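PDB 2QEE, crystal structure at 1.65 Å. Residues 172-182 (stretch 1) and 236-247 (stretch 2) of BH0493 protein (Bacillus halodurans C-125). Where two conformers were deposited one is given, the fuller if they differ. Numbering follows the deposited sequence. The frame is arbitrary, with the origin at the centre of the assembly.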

# COMPACT_ATOMS: atom_id res chain seq x y z
N ARG C 172 -9.91 29.51 6.16
CA ARG C 172 -8.82 28.99 5.30
C ARG C 172 -7.66 29.97 5.36
O ARG C 172 -7.84 31.16 5.07
CB ARG C 172 -9.33 28.79 3.87
CG ARG C 172 -8.25 28.31 2.88
CD ARG C 172 -8.64 28.48 1.44
NE ARG C 172 -7.69 27.78 0.57
CZ ARG C 172 -6.65 28.38 0.01
NH1 ARG C 172 -6.46 29.67 0.23
NH2 ARG C 172 -5.80 27.69 -0.76
N LEU C 173 -6.47 29.47 5.69
CA LEU C 173 -5.32 30.37 5.94
C LEU C 173 -4.10 30.20 5.02
O LEU C 173 -3.06 30.79 5.32
CB LEU C 173 -4.91 30.29 7.40
CG LEU C 173 -5.93 30.81 8.44
CD1 LEU C 173 -5.45 30.52 9.83
CD2 LEU C 173 -6.24 32.30 8.19
N ASP C 174 -4.23 29.48 3.90
CA ASP C 174 -3.10 29.19 3.01
C ASP C 174 -2.28 30.48 2.66
O ASP C 174 -1.06 30.48 2.81
CB ASP C 174 -3.56 28.46 1.74
CG ASP C 174 -4.11 27.07 2.07
OD1 ASP C 174 -4.72 26.93 3.12
OD2 ASP C 174 -3.90 26.13 1.32
N PRO C 175 -2.95 31.55 2.22
CA PRO C 175 -2.19 32.74 1.76
C PRO C 175 -1.37 33.33 2.87
O PRO C 175 -0.22 33.79 2.63
CB PRO C 175 -3.29 33.70 1.30
CG PRO C 175 -4.45 32.76 0.86
CD PRO C 175 -4.41 31.75 2.02
N LEU C 176 -1.91 33.33 4.08
CA LEU C 176 -1.17 33.78 5.25
C LEU C 176 0.00 32.89 5.66
O LEU C 176 1.09 33.37 5.90
CB LEU C 176 -2.09 34.02 6.44
CG LEU C 176 -1.43 34.39 7.76
CD1 LEU C 176 -0.98 35.88 7.64
CD2 LEU C 176 -2.40 34.25 8.96
N LEU C 177 -0.24 31.59 5.78
CA LEU C 177 0.84 30.73 6.23
C LEU C 177 1.87 30.42 5.15
O LEU C 177 3.04 30.30 5.48
CB LEU C 177 0.27 29.39 6.78
CG LEU C 177 -0.27 29.41 8.21
CD1 LEU C 177 -1.09 30.60 8.46
CD2 LEU C 177 -1.12 28.17 8.47
N ASN C 178 1.41 30.24 3.90
CA ASN C 178 2.24 29.71 2.80
C ASN C 178 2.80 30.81 1.92
O ASN C 178 3.77 30.57 1.20
CB ASN C 178 1.43 28.78 1.91
CG ASN C 178 1.01 27.50 2.64
OD1 ASN C 178 1.55 27.21 3.71
ND2 ASN C 178 -0.00 26.81 2.10
N GLU C 179 2.19 31.98 1.94
CA GLU C 179 2.61 33.09 1.04
C GLU C 179 2.78 34.41 1.79
O GLU C 179 2.43 35.49 1.25
CB GLU C 179 1.58 33.24 -0.08
CG GLU C 179 1.59 32.06 -1.03
CD GLU C 179 0.47 32.13 -2.00
OE1 GLU C 179 0.76 32.37 -3.20
OE2 GLU C 179 -0.69 31.98 -1.57
N TYR C 180 3.32 34.32 3.01
CA TYR C 180 3.37 35.50 3.89
C TYR C 180 4.16 36.66 3.24
O TYR C 180 3.82 37.84 3.46
CB TYR C 180 3.97 35.19 5.23
CG TYR C 180 3.92 36.34 6.22
CD1 TYR C 180 2.70 36.78 6.74
CD2 TYR C 180 5.09 37.00 6.60
CE1 TYR C 180 2.64 37.80 7.63
CE2 TYR C 180 5.04 38.05 7.53
CZ TYR C 180 3.80 38.46 8.01
OH TYR C 180 3.72 39.47 8.93
N GLU C 181 5.19 36.34 2.46
CA GLU C 181 6.05 37.40 1.91
C GLU C 181 5.22 38.33 1.03
O GLU C 181 5.48 39.54 0.99
CB GLU C 181 7.27 36.83 1.14
CG GLU C 181 8.38 36.24 2.03
CD GLU C 181 9.10 37.27 2.91
OE1 GLU C 181 9.07 38.48 2.56
OE2 GLU C 181 9.67 36.87 3.97
N GLN C 182 4.22 37.76 0.36
CA GLN C 182 3.31 38.53 -0.49
C GLN C 182 2.13 38.99 0.33
O GLN C 182 1.69 40.13 0.23
CB GLN C 182 2.81 37.74 -1.69
CG GLN C 182 3.87 37.02 -2.52
CD GLN C 182 3.94 35.52 -2.22
OE1 GLN C 182 4.61 35.09 -1.26
NE2 GLN C 182 3.25 34.71 -3.04
N SER C 236 10.85 29.72 9.41
CA SER C 236 10.30 30.21 8.16
C SER C 236 9.10 31.08 8.53
O SER C 236 8.67 31.06 9.66
CB SER C 236 9.79 29.03 7.32
OG SER C 236 8.73 28.34 8.03
N ASN C 237 8.57 31.86 7.62
CA ASN C 237 7.34 32.58 7.97
C ASN C 237 6.23 31.62 8.44
O ASN C 237 5.51 31.93 9.36
CB ASN C 237 6.81 33.35 6.78
CG ASN C 237 7.78 34.46 6.33
OD1 ASN C 237 8.48 35.02 7.15
ND2 ASN C 237 7.81 34.74 5.05
N ARG C 238 6.14 30.44 7.84
CA ARG C 238 5.04 29.51 8.22
C ARG C 238 5.21 28.99 9.63
O ARG C 238 4.24 28.96 10.41
CB ARG C 238 4.93 28.36 7.19
CG ARG C 238 3.78 27.38 7.58
CD ARG C 238 3.44 26.50 6.36
NE ARG C 238 4.56 25.61 6.06
CZ ARG C 238 4.86 25.24 4.82
NH1 ARG C 238 5.89 24.44 4.60
NH2 ARG C 238 4.12 25.70 3.79
N GLY C 239 6.44 28.58 9.94
CA GLY C 239 6.80 27.96 11.23
C GLY C 239 6.59 29.03 12.29
O GLY C 239 6.11 28.73 13.40
N ARG C 240 6.96 30.28 11.97
CA ARG C 240 6.81 31.35 12.98
C ARG C 240 5.36 31.75 13.23
O ARG C 240 4.96 31.94 14.41
CB ARG C 240 7.65 32.59 12.67
CG ARG C 240 9.12 32.28 12.81
CD ARG C 240 10.01 33.52 12.67
NE ARG C 240 10.02 33.94 11.28
CZ ARG C 240 10.96 33.60 10.40
NH1 ARG C 240 12.02 32.87 10.75
NH2 ARG C 240 10.83 34.01 9.16
N ILE C 241 4.59 31.87 12.15
CA ILE C 241 3.17 32.21 12.25
C ILE C 241 2.42 31.11 13.03
O ILE C 241 1.65 31.40 13.94
CB ILE C 241 2.54 32.46 10.91
CG1 ILE C 241 3.16 33.72 10.23
CG2 ILE C 241 1.01 32.64 11.07
CD1 ILE C 241 2.74 33.90 8.72
N ILE C 242 2.70 29.83 12.71
CA ILE C 242 2.03 28.74 13.44
C ILE C 242 2.39 28.76 14.92
O ILE C 242 1.48 28.75 15.80
CB ILE C 242 2.34 27.34 12.82
CG1 ILE C 242 1.81 27.32 11.39
CG2 ILE C 242 1.79 26.19 13.73
CD1 ILE C 242 2.13 25.97 10.61
N ARG C 243 3.68 28.85 15.21
CA ARG C 243 4.21 28.86 16.60
C ARG C 243 3.72 30.07 17.39
O ARG C 243 3.15 29.94 18.48
CB ARG C 243 5.74 28.85 16.62
CG ARG C 243 6.37 28.72 18.01
CD ARG C 243 7.87 29.10 18.02
NE ARG C 243 8.11 30.42 17.43
CZ ARG C 243 9.23 30.79 16.78
NH1 ARG C 243 10.22 29.94 16.62
NH2 ARG C 243 9.34 32.01 16.27
N ASP C 244 3.93 31.25 16.82
CA ASP C 244 3.73 32.49 17.57
C ASP C 244 2.30 33.02 17.56
O ASP C 244 1.93 33.78 18.46
CB ASP C 244 4.65 33.61 17.06
CG ASP C 244 6.11 33.35 17.32
OD1 ASP C 244 6.46 32.52 18.19
OD2 ASP C 244 6.93 34.00 16.61
N CYS C 245 1.50 32.66 16.55
CA CYS C 245 0.21 33.27 16.35
C CYS C 245 -0.92 32.25 16.35
O CYS C 245 -1.88 32.35 17.11
CB CYS C 245 0.16 34.09 15.05
SG CYS C 245 1.54 35.30 14.87
N LEU C 246 -0.82 31.27 15.47
CA LEU C 246 -1.99 30.44 15.18
C LEU C 246 -2.28 29.53 16.37
O LEU C 246 -3.42 29.45 16.78
CB LEU C 246 -1.75 29.61 13.89
CG LEU C 246 -3.00 28.85 13.44
CD1 LEU C 246 -3.01 28.79 11.94
CD2 LEU C 246 -3.04 27.44 14.10
N LEU C 247 -1.26 28.83 16.87
CA LEU C 247 -1.48 27.83 17.93
C LEU C 247 -2.00 28.52 19.20
O LEU C 247 -3.01 28.08 19.76
CB LEU C 247 -0.21 27.02 18.20
CG LEU C 247 0.14 26.03 17.07
CD1 LEU C 247 1.43 25.30 17.38
CD2 LEU C 247 -1.02 25.04 16.81
O HOH W 1 6.55 33.55 2.68

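The contact is organised as a leucine knob set into a helix, with polar clamps beside it. The helix of 174-178 meets the longer helix of 237-247 at 112° between their N-to-C directions, with the axes 8.9 Å apart at closest approach. The two stretches bury 494 Å² in all, and Leu177, Ile241 and Asn237 contribute most.

Leu177 is the knob. Its side chain sits among Arg238, Ile241, Ile242 and Leu246, a hole formed by residues from successive turns of the second helix. CD1 of Leu177 lies 3.9 Å from CG2 of Ile241, while CD2 of Leu177 reaches CG1 of Ile242 at 4.2 Å and CD1 of Leu246 at 4.0 Å. A forked, flexible side chain suits this place because its two methyls can meet different walls of the hole. The backbones come close here as well: CA of Leu177 is 4.8 Å from CA of Arg238, and O of Leu177 is 3.2 Å from CB of Arg238. Farther along, CD1 of Leu173 packs against CD1 of Leu246 at 3.7 Å, extending the apolar patch.

Ile241 supplies the complementary surface. Its CA-to-CB bond points toward the first stretch. CG2 of Ile241 packs on CD1 of Leu177 and lies 4.3 Å from CD2 of Leu176, while CD1 of Ile241 reaches CD1 of Tyr180 at 3.5 Å and CG of Leu176 at 4.3 Å, so both branches touch Leu176. CD1 of Ile241 also lies 3.3 Å from O of Leu176, a carbonyl buried by the contact without a hydrogen-bonding partner, the polar cost of the close fit.

Asn237, in the first turn of its helix, handles the more polar end. Its CG rests 3.7 Å from CD2 of Tyr180, and its ND2 donates to OE2 of Glu181 at 3.0 Å in an almost straight hydrogen bond. ND2 of Asn237 also donates to water 1 at 2.9 Å, and the same water accepts from N of Glu181 at 3.1 Å, so the amide engages both side chain and backbone of one residue. OD1 of Asn237 accepts from NH2 of Arg240 at 3.3 Å within its own helix. A short amide, able to donate and accept, fits this junction well.

Arg238 adds the second direct clamp. Its aliphatic part lines the hole beside Leu177, and NH2 of Arg238 donates to OD1 of Asn178 at 3.0 Å, with the oxygen near the guanidinium plane. Asn178 starts with its CA-to-CB bond directed away, yet its end comes nearer and completes the bond.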